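Local coordinates for putative sugar binding protein (Bacteroides vulgatus ATCC 8482, PDB 3KEZ) that probably binds sugars at the outer membrane as a SusD-family protein of nutrient uptake and also carries a calcium ion, at residues A[194-197]-A[198-201]; A[224-228]-A[229-233]; A[360-363]-A[364-367]. All blocks are in the same frame, centred on the assembly; numbering follows the deposited sequence. Where two conformers were deposited one is given.

Contact 1 (A[194-197]-A[198-201]); sequences NRWA and AMTL
The indole of Trp196 has Met199 at its edge: the selenium of this selenomethionine lies near the ring plane, with SE 4.0 Å from CE3 of Trp196, a Met-aromatic contact one helical turn along. One face of the indole carries the CB of Arg195, 4.2 Å above the plane and over its centre. The opposite face lies against Gly225 and Ala226 of helix 212-229, and NE1 is hydrogen-bonded to Gly186 O, so the ring is held on both faces and by its N-H. Met199 starts off beside its own backbone N (chi1 -73°) and runs on extended, which brings its methyl alongside the arginine stem, Met199 CE to Arg195 CD 3.8 Å. The guanidinium beyond is engaged by Leu184 O.

On the backbone, Trp196 O takes two donors from Thr200, N at 3.0 Å and OG1 at 2.9 Å, reaching it from opposite faces of the carbonyl plane. The hydroxyl can fold back because it sits beside the threonine N (chi1 -60°). Asn194 closes the start of the helix: its OD1 accepts from Ala197 N at 3.2 Å, almost straight (N-H...O 176°), and weakly from Trp196 N, while its ND2 donates to Asp187 O. Its own carbonyl meanwhile takes Ala198 N. Ala198 packs on Leu177 and Ser180 of helix 166-183. The asparagine N-cap followed by i to i+4 bonds is typical of an alpha-helix N-terminus, here that of helix 195-209 in the alpha-helical, TPR-related SusD-family fold.

Contact 2 (A[224-228]-A[229-233]); sequences KGAEK and EGYAL
A Schellman motif ends helix 212-229, and its outer bond joins Ala226 to Tyr231: Tyr231 N donates to Ala226 O at 3.1 Å. Nested within it, Gly230 N bonds to Glu227 O at 3.0 Å, from well above the carbonyl plane. Gly230 turns the chain with a positive phi of 105°, where a side chain would be jammed against the preceding carbonyl.

The turn brings the tyrosine ring back beside the last helical turn, edge toward Ala226 O. That oxygen lies in the ring plane, 3.2 Å from Tyr231 CD1, while Ala226 CB, set off the plane to one side, is 3.8 Å from the same carbon; the OH extends to a weak bond with Asn194 ND2. Past the turn, Tyr231 O receives a CA-H...O contact from Glu227 CA (3.4 Å) and shares a water with Glu227 O. The Glu227 side chain, extended beyond CG, places OE2 where a second water, 2.8 Å from Leu233 N, donates to it and where Tyr341 OH also bonds. Glu229, bent at chi2, shares a third water with Gly225 O through OE1. Apolar contact between the residues linked by the outer bond, here Ala226 and Tyr231, is typical of a Schellman C-cap with glycine at its turning point.

Contact 3 (A[360-363]-A[364-367]); sequences YLNS and IVQR
The amides of Asn362 and Gln366 stack one helical turn apart, their planes 23° from parallel while the side chains cross obliquely. Asn362 CG lies 3.8 Å from Gln366 CD, and the two amide nitrogens, Asn362 ND2 and Gln366 NE2, are 3.7 Å apart without bonding. Both reach instead to the same loop: NE2 to Asn372 O, ND2 to Ser373 OG, and Asn362 OD1 to Val374 N. Gln366 gets there with CG beside its backbone N (chi1 -65°) and an extended chain, its CG 3.3 Å from Asn362 O. With an alanine in place of Gln366 the stacked amide is gone, and Asn372 O would probably lose this donor and one face of the Asn362 amide its cover.

Beneath runs the i to i+4 ladder of helix 354-368, which packs on helices 337-350 and 381-392 of the alpha-helical SusD-family fold; Gln366 N meets Asn362 O at 2.7 Å. Around the helix from the amides, Val365 points its CG2 at Leu361, 3.4 Å from Leu361 O and 4.3 Å from Leu361 CG. Arg367, by contrast, bends at chi2 and chi3 and leads its guanidinium away from the amide pair, to Ser338 OG and salt bridges with Glu254 and Glu391.

In the fold
The three contacts follow one another along the chain, and contact 2 touches both of the others. Contacts 1 and 2 have centres about 12 Å apart and belong to successive helices: Trp196 CH2 rests 3.5 Å from Gly225 CA, and Trp196 CD1 meets Tyr231 CE1 at 3.9 Å, so the start of one helix packs on the end of the next. Leu233, at the far end of contact 2, packs against contact 3, whose centre is about 16 Å from that of contact 2; its CD1 lies 3.9 Å from Ile364 CD1 and its CB 3.8 Å from Arg367 NH1. Contacts 1 and 3 do not touch, their nearest atoms being about 11 Å apart. All three lie away from the calcium site.

Contact 1 (A[194-197]-A[198-201])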
loop_
_atom_site.group_PDB
_atom_site.type_symbol
_atom_site.label_atom_id
_atom_site.label_comp_id
_atom_site.label_asym_id
_atom_site.label_seq_id
_atom_site.Cartn_x
_atom_site.Cartn_y
_atom_site.Cartn_z
ATOM N N ASN A 194 3.301 -12.751 -5.952
ATOM C CA ASN A 194 2.679 -14.013 -6.425
ATOM C C ASN A 194 1.182 -13.867 -6.727
ATOM O O ASN A 194 0.635 -12.760 -6.658
ATOM C CB ASN A 194 3.026 -15.226 -5.522
ATOM C CG ASN A 194 2.224 -15.276 -4.284
ATOM O OD1 ASN A 194 1.308 -14.500 -4.129
ATOM N ND2 ASN A 194 2.535 -16.235 -3.386
ATOM N N ARG A 195 0.526 -14.955 -7.143
ATOM C CA ARG A 195 -0.859 -14.829 -7.580
ATOM C C ARG A 195 -1.777 -14.195 -6.513
ATOM O O ARG A 195 -2.621 -13.320 -6.813
ATOM C CB ARG A 195 -1.424 -16.175 -8.019
ATOM C CG ARG A 195 -2.780 -16.057 -8.698
ATOM C CD ARG A 195 -3.293 -17.422 -9.151
ATOM N NE ARG A 195 -2.292 -18.106 -9.951
ATOM C CZ ARG A 195 -2.203 -19.426 -10.100
ATOM N NH1 ARG A 195 -3.071 -20.238 -9.502
ATOM N NH2 ARG A 195 -1.225 -19.942 -10.838
ATOM N N TRP A 196 -1.623 -14.634 -5.272
ATOM C CA TRP A 196 -2.523 -14.223 -4.199
ATOM C C TRP A 196 -2.313 -12.756 -3.811
ATOM O O TRP A 196 -3.275 -12.023 -3.585
ATOM C CB TRP A 196 -2.411 -15.169 -2.994
ATOM C CG TRP A 196 -2.215 -16.590 -3.403
ATOM C CD1 TRP A 196 -1.163 -17.381 -3.079
ATOM C CD2 TRP A 196 -3.057 -17.378 -4.274
ATOM N NE1 TRP A 196 -1.301 -18.628 -3.673
ATOM C CE2 TRP A 196 -2.458 -18.644 -4.398
ATOM C CE3 TRP A 196 -4.254 -17.129 -4.953
ATOM C CZ2 TRP A 196 -3.015 -19.665 -5.165
ATOM C CZ3 TRP A 196 -4.797 -18.142 -5.737
ATOM C CH2 TRP A 196 -4.189 -19.393 -5.817
ATOM N N ALA A 197 -1.055 -12.312 -3.772
ATOM C CA ALA A 197 -0.752 -10.878 -3.614
ATOM C C ALA A 197 -1.423 -10.066 -4.718
ATOM O O ALA A 197 -2.136 -9.098 -4.438
ATOM C CB ALA A 197 0.793 -10.615 -3.645
ATOM N N ALA A 198 -1.232 -10.463 -5.967
ATOM C CA ALA A 198 -1.841 -9.694 -7.094
ATOM C C ALA A 198 -3.385 -9.689 -7.031
ATOM O O ALA A 198 -3.992 -8.664 -7.275
ATOM C CB ALA A 198 -1.359 -10.179 -8.468
HETATM N N MSE A 199 -4.000 -10.808 -6.667
HETATM C CA MSE A 199 -5.466 -10.859 -6.527
HETATM C C MSE A 199 -5.948 -9.926 -5.397
HETATM O O MSE A 199 -6.980 -9.272 -5.505
HETATM C CB MSE A 199 -5.957 -12.266 -6.269
HETATM C CG MSE A 199 -5.913 -13.173 -7.397
HETATM SE SE MSE A 199 -6.881 -14.811 -6.966
HETATM C CE MSE A 199 -6.700 -15.713 -8.701
ATOM N N THR A 200 -5.209 -9.890 -4.297
ATOM C CA THR A 200 -5.567 -9.018 -3.175
ATOM C C THR A 200 -5.482 -7.559 -3.597
ATOM O O THR A 200 -6.423 -6.807 -3.372
ATOM C CB THR A 200 -4.690 -9.281 -1.949
ATOM O OG1 THR A 200 -4.860 -10.632 -1.544
ATOM C CG2 THR A 200 -5.039 -8.380 -0.802
ATOM N N LEU A 201 -4.406 -7.174 -4.281
ATOM C CA LEU A 201 -4.253 -5.766 -4.761
ATOM C C LEU A 201 -5.385 -5.475 -5.740
ATOM O O LEU A 201 -6.047 -4.458 -5.627
ATOM C CB LEU A 201 -2.913 -5.511 -5.425
ATOM C CG LEU A 201 -2.589 -4.112 -5.951
ATOM C CD1 LEU A 201 -2.905 -3.056 -4.879
ATOM C CD2 LEU A 201 -1.124 -4.014 -6.416
#

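Contact 2 (A[224-228]-A[229-233])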
loop_
_atom_site.group_PDB
_atom_site.type_symbol
_atom_site.label_atom_id
_atom_site.label_comp_id
_atom_site.label_asym_id
_atom_site.label_seq_id
_atom_site.Cartn_x
_atom_site.Cartn_y
_atom_site.Cartn_z
ATOM N N LYS A 224 -8.980 -18.080 -0.583
ATOM C CA LYS A 224 -9.095 -19.529 -0.775
ATOM C C LYS A 224 -7.775 -20.106 -1.307
ATOM O O LYS A 224 -7.308 -21.153 -0.835
ATOM C CB LYS A 224 -10.273 -19.877 -1.707
ATOM C CG LYS A 224 -10.273 -21.311 -2.263
ATOM C CD LYS A 224 -11.613 -21.699 -2.874
ATOM C CE LYS A 224 -11.529 -23.055 -3.590
ATOM N NZ LYS A 224 -12.882 -23.582 -3.938
ATOM N N GLY A 225 -7.195 -19.426 -2.285
ATOM C CA GLY A 225 -5.918 -19.843 -2.861
ATOM C C GLY A 225 -4.730 -19.737 -1.917
ATOM O O GLY A 225 -3.933 -20.676 -1.812
ATOM N N ALA A 226 -4.596 -18.591 -1.241
ATOM C CA ALA A 226 -3.484 -18.387 -0.293
ATOM C C ALA A 226 -3.585 -19.402 0.835
ATOM O O ALA A 226 -2.578 -20.023 1.223
ATOM C CB ALA A 226 -3.465 -16.982 0.287
ATOM N N GLU A 227 -4.784 -19.600 1.368
ATOM C CA GLU A 227 -4.918 -20.567 2.472
ATOM C C GLU A 227 -4.661 -22.022 2.002
ATOM O O GLU A 227 -4.039 -22.789 2.732
ATOM C CB GLU A 227 -6.229 -20.365 3.249
ATOM C CG GLU A 227 -6.254 -18.949 3.943
ATOM C CD GLU A 227 -7.495 -18.669 4.734
ATOM O OE1 GLU A 227 -8.441 -19.498 4.669
ATOM O OE2 GLU A 227 -7.514 -17.639 5.455
ATOM N N LYS A 228 -5.078 -22.401 0.790
ATOM C CA LYS A 228 -4.669 -23.731 0.263
ATOM C C LYS A 228 -3.146 -23.847 0.182
ATOM O O LYS A 228 -2.583 -24.909 0.333
ATOM C CB LYS A 228 -5.191 -23.985 -1.148
ATOM C CG LYS A 228 -6.661 -24.314 -1.272
ATOM C CD LYS A 228 -7.032 -24.873 -2.667
ATOM C CE LYS A 228 -8.564 -24.899 -2.845
ATOM N NZ LYS A 228 -9.075 -26.200 -3.400
ATOM N N GLU A 229 -2.492 -22.739 -0.107
ATOM C CA GLU A 229 -1.040 -22.697 -0.190
ATOM C C GLU A 229 -0.355 -22.708 1.197
ATOM O O GLU A 229 0.857 -22.930 1.280
ATOM C CB GLU A 229 -0.633 -21.493 -1.044
ATOM C CG GLU A 229 0.696 -21.607 -1.693
ATOM C CD GLU A 229 0.786 -22.793 -2.625
ATOM O OE1 GLU A 229 -0.270 -23.204 -3.152
ATOM O OE2 GLU A 229 1.913 -23.310 -2.816
ATOM N N GLY A 230 -1.119 -22.519 2.278
ATOM C CA GLY A 230 -0.607 -22.603 3.652
ATOM C C GLY A 230 -0.426 -21.275 4.362
ATOM O O GLY A 230 0.037 -21.209 5.513
ATOM N N TYR A 231 -0.779 -20.188 3.687
ATOM C CA TYR A 231 -0.833 -18.909 4.359
ATOM C C TYR A 231 -2.021 -18.937 5.322
ATOM O O TYR A 231 -3.001 -19.622 5.113
ATOM C CB TYR A 231 -1.005 -17.776 3.356
ATOM C CG TYR A 231 0.098 -17.551 2.337
ATOM C CD1 TYR A 231 0.063 -18.191 1.096
ATOM C CD2 TYR A 231 1.128 -16.635 2.566
ATOM C CE1 TYR A 231 1.038 -17.948 0.113
ATOM C CE2 TYR A 231 2.118 -16.385 1.586
ATOM C CZ TYR A 231 2.057 -17.034 0.367
ATOM O OH TYR A 231 2.996 -16.806 -0.597
ATOM N N ALA A 232 -1.915 -18.219 6.422
ATOM C CA ALA A 232 -2.993 -18.181 7.372
ATOM C C ALA A 232 -2.841 -16.876 8.116
ATOM O O ALA A 232 -1.724 -16.385 8.312
ATOM C CB ALA A 232 -2.949 -19.420 8.318
ATOM N N LEU A 233 -3.966 -16.283 8.486
ATOM C CA LEU A 233 -3.972 -15.128 9.359
ATOM C C LEU A 233 -3.161 -15.458 10.612
ATOM O O LEU A 233 -3.283 -16.552 11.201
ATOM C CB LEU A 233 -5.408 -14.749 9.759
ATOM C CG LEU A 233 -6.387 -14.179 8.711
ATOM C CD1 LEU A 233 -7.785 -13.922 9.385
ATOM C CD2 LEU A 233 -5.840 -12.948 8.080
HETATM O O HOH W 1 -3.210 -22.549 -3.574
HETATM O O HOH W 2 -6.269 -17.820 7.908
HETATM O O HOH W 3 -3.855 -22.021 5.634
#

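Contact 3 (A[360-363]-A[364-367])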
loop_
_atom_site.group_PDB
_atom_site.type_symbol
_atom_site.label_atom_id
_atom_site.label_comp_id
_atom_site.label_asym_id
_atom_site.label_seq_id
_atom_site.Cartn_x
_atom_site.Cartn_y
_atom_site.Cartn_z
ATOM N N TYR A 360 -16.438 -12.674 6.951
ATOM C CA TYR A 360 -15.066 -12.202 6.724
ATOM C C TYR A 360 -14.620 -11.226 7.802
ATOM O O TYR A 360 -13.487 -11.305 8.314
ATOM C CB TYR A 360 -14.919 -11.632 5.315
ATOM C CG TYR A 360 -14.984 -12.719 4.259
ATOM C CD1 TYR A 360 -13.924 -13.625 4.121
ATOM C CD2 TYR A 360 -16.057 -12.842 3.382
ATOM C CE1 TYR A 360 -13.935 -14.600 3.169
ATOM C CE2 TYR A 360 -16.074 -13.867 2.406
ATOM C CZ TYR A 360 -15.007 -14.735 2.323
ATOM O OH TYR A 360 -14.936 -15.740 1.381
ATOM N N LEU A 361 -15.516 -10.346 8.222
ATOM C CA LEU A 361 -15.123 -9.383 9.210
ATOM C C LEU A 361 -14.849 -10.049 10.542
ATOM O O LEU A 361 -13.937 -9.636 11.248
ATOM C CB LEU A 361 -16.147 -8.273 9.346
ATOM C CG LEU A 361 -15.528 -7.044 9.957
ATOM C CD1 LEU A 361 -14.566 -6.396 8.948
ATOM C CD2 LEU A 361 -16.610 -6.089 10.383
ATOM N N ASN A 362 -15.611 -11.111 10.850
ATOM C CA ASN A 362 -15.497 -11.770 12.132
ATOM C C ASN A 362 -14.118 -12.421 12.299
ATOM O O ASN A 362 -13.590 -12.447 13.398
ATOM C CB ASN A 362 -16.634 -12.783 12.370
ATOM C CG ASN A 362 -17.299 -12.606 13.719
ATOM O OD1 ASN A 362 -17.039 -11.641 14.446
ATOM N ND2 ASN A 362 -18.172 -13.544 14.065
ATOM N N SER A 363 -13.523 -12.886 11.216
ATOM C CA SER A 363 -12.196 -13.462 11.266
ATOM C C SER A 363 -11.168 -12.410 11.772
ATOM O O SER A 363 -10.308 -12.737 12.591
ATOM C CB SER A 363 -11.809 -14.041 9.883
ATOM O OG SER A 363 -12.517 -15.253 9.616
ATOM N N ILE A 364 -11.277 -11.165 11.298
ATOM C CA ILE A 364 -10.409 -10.088 11.759
ATOM C C ILE A 364 -10.729 -9.694 13.205
ATOM O O ILE A 364 -9.813 -9.644 14.040
ATOM C CB ILE A 364 -10.415 -8.892 10.817
ATOM C CG1 ILE A 364 -9.961 -9.344 9.417
ATOM C CG2 ILE A 364 -9.495 -7.809 11.307
ATOM C CD1 ILE A 364 -8.580 -10.131 9.370
ATOM N N VAL A 365 -12.001 -9.399 13.481
ATOM C CA VAL A 365 -12.490 -9.093 14.838
ATOM C C VAL A 365 -12.049 -10.135 15.873
ATOM O O VAL A 365 -11.454 -9.789 16.881
ATOM C CB VAL A 365 -14.010 -9.041 14.879
ATOM C CG1 VAL A 365 -14.494 -9.021 16.322
ATOM C CG2 VAL A 365 -14.511 -7.839 14.065
ATOM N N GLN A 366 -12.314 -11.413 15.601
ATOM C CA GLN A 366 -12.034 -12.458 16.577
ATOM C C GLN A 366 -10.534 -12.782 16.730
ATOM O O GLN A 366 -10.104 -13.184 17.788
ATOM C CB GLN A 366 -12.875 -13.716 16.306
ATOM C CG GLN A 366 -14.351 -13.368 16.513
ATOM C CD GLN A 366 -15.303 -14.504 16.389
ATOM O OE1 GLN A 366 -15.076 -15.414 15.609
ATOM N NE2 GLN A 366 -16.416 -14.445 17.146
ATOM N N ARG A 367 -9.743 -12.584 15.688
ATOM C CA ARG A 367 -8.281 -12.667 15.853
ATOM C C ARG A 367 -7.731 -11.543 16.787
ATOM O O ARG A 367 -6.806 -11.766 17.591
ATOM C CB ARG A 367 -7.617 -12.661 14.473
ATOM C CG ARG A 367 -6.125 -12.963 14.460
ATOM C CD ARG A 367 -5.244 -11.712 14.624
ATOM N NE ARG A 367 -5.439 -10.694 13.585
ATOM C CZ ARG A 367 -4.973 -10.755 12.339
ATOM N NH1 ARG A 367 -4.258 -11.802 11.900
ATOM N NH2 ARG A 367 -5.227 -9.749 11.531
#